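Succinate-semialdehyde dehydrogenase (Synechococcus sp., PDB 4ITA) probably oxidises succinic semialdehyde to succinate with NADP+ as cofactor, as a member of the aldehyde dehydrogenase family. Local coordinates at residues G304-A307 / I311-D314. Residues are numbered along the deposited sequence; the frame is centred on the assembly and turned at random.
Sequences GPLA and ILQD
L306 meets the first turn of helix 309-325 mainly through the methyl CD1, which touches both I311 and L312. CD1 of L306 touches the branch methyl CG2 of I311 at 3.9 Å, and the two side chains run across each other at about a right angle. The same L306 CD1 lies 3.9 Å from the backbone CA of L312 and 4.2 Å from its side-chain CD1, a looser touch between methyl groups. CB of L306 adds a marginal approach to I311 CG2, at 4.2 Å. All the close pairs are carbon to carbon, and no hydrogen bond joins the two segments.

The branching of I311 divides its work: CG2, anti to the backbone N, faces L306, whereas CG1 (chi1 -65°) carries CD1 away from the loop. The I311 side chain also comes within about 4 Å of the bound NADPH, which places this contact at the border of the cofactor site in the aldehyde dehydrogenase fold. Here the loop following helix 274-289 turns into helix 309-325, and L306 folds back onto the helix it leads into.

Hydrogen bonds anchor the loop: N260 OD1 accepts from the backbone N of G304, and Q262 OE1 from that of A307, while L306 makes backbone hydrogen bonds with Y341. At the helix start, T308 OG1 accepts a hydrogen bond from the backbone N of I311.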
loop_
_atom_site.group_PDB
_atom_site.type_symbol
_atom_site.label_atom_id
_atom_site.label_comp_id
_atom_site.label_asym_id
_atom_site.label_seq_id
_atom_site.Cartn_x
_atom_site.Cartn_y
_atom_site.Cartn_z
ATOM N N GLY A 304 15.321 -19.737 -26.524
ATOM C CA GLY A 304 15.426 -18.732 -27.570
ATOM C C GLY A 304 16.431 -17.660 -27.183
ATOM O O GLY A 304 17.146 -17.797 -26.192
ATOM N N PRO A 305 16.486 -16.570 -27.954
ATOM C CA PRO A 305 17.397 -15.471 -27.637
ATOM C C PRO A 305 16.892 -14.693 -26.425
ATOM O O PRO A 305 15.696 -14.736 -26.130
ATOM C CB PRO A 305 17.299 -14.578 -28.881
ATOM C CG PRO A 305 15.876 -14.783 -29.345
ATOM C CD PRO A 305 15.585 -16.241 -29.077
ATOM N N LEU A 306 17.785 -13.992 -25.740
ATOM C CA LEU A 306 17.363 -13.000 -24.761
ATOM C C LEU A 306 16.611 -11.887 -25.486
ATOM O O LEU A 306 16.757 -11.715 -26.698
ATOM C CB LEU A 306 18.571 -12.442 -24.013
ATOM C CG LEU A 306 19.383 -13.500 -23.264
ATOM C CD1 LEU A 306 20.584 -12.851 -22.604
ATOM C CD2 LEU A 306 18.519 -14.222 -22.230
ATOM N N ALA A 307 15.818 -11.116 -24.758
ATOM C CA ALA A 307 14.867 -10.229 -25.426
ATOM C C ALA A 307 15.498 -9.026 -26.106
ATOM O O ALA A 307 14.953 -8.519 -27.085
ATOM C CB ALA A 307 13.804 -9.772 -24.470
ATOM N N ILE A 311 20.081 -6.608 -22.494
ATOM C CA ILE A 311 20.101 -7.733 -21.568
ATOM C C ILE A 311 21.297 -8.636 -21.862
ATOM O O ILE A 311 21.998 -9.078 -20.942
ATOM C CB ILE A 311 18.798 -8.561 -21.644
ATOM C CG1 ILE A 311 17.611 -7.720 -21.177
ATOM C CG2 ILE A 311 18.919 -9.824 -20.802
ATOM C CD1 ILE A 311 17.680 -7.346 -19.710
ATOM N N LEU A 312 21.528 -8.900 -23.145
ATOM C CA LEU A 312 22.672 -9.700 -23.560
ATOM C C LEU A 312 23.990 -9.073 -23.103
ATOM O O LEU A 312 24.864 -9.764 -22.568
ATOM C CB LEU A 312 22.660 -9.896 -25.076
ATOM C CG LEU A 312 23.834 -10.710 -25.635
ATOM C CD1 LEU A 312 23.831 -12.130 -25.095
ATOM C CD2 LEU A 312 23.830 -10.714 -27.156
ATOM N N GLN A 313 24.130 -7.765 -23.297
ATOM C CA GLN A 313 25.341 -7.069 -22.871
ATOM C C GLN A 313 25.505 -7.139 -21.359
ATOM O O GLN A 313 26.607 -7.376 -20.853
ATOM C CB GLN A 313 25.317 -5.609 -23.327
ATOM C CG GLN A 313 25.465 -5.428 -24.820
ATOM C CD GLN A 313 25.137 -4.020 -25.255
ATOM O OE1 GLN A 313 24.581 -3.234 -24.485
ATOM N NE2 GLN A 313 25.475 -3.690 -26.496
ATOM N N ASP A 314 24.407 -6.936 -20.639
ATOM C CA ASP A 314 24.453 -6.941 -19.183
ATOM C C ASP A 314 24.866 -8.300 -18.613
ATOM O O ASP A 314 25.781 -8.373 -17.786
ATOM C CB ASP A 314 23.121 -6.480 -18.578
ATOM C CG ASP A 314 22.856 -5.000 -18.786
ATOM O OD1 ASP A 314 23.791 -4.254 -19.146
ATOM O OD2 ASP A 314 21.698 -4.585 -18.577
#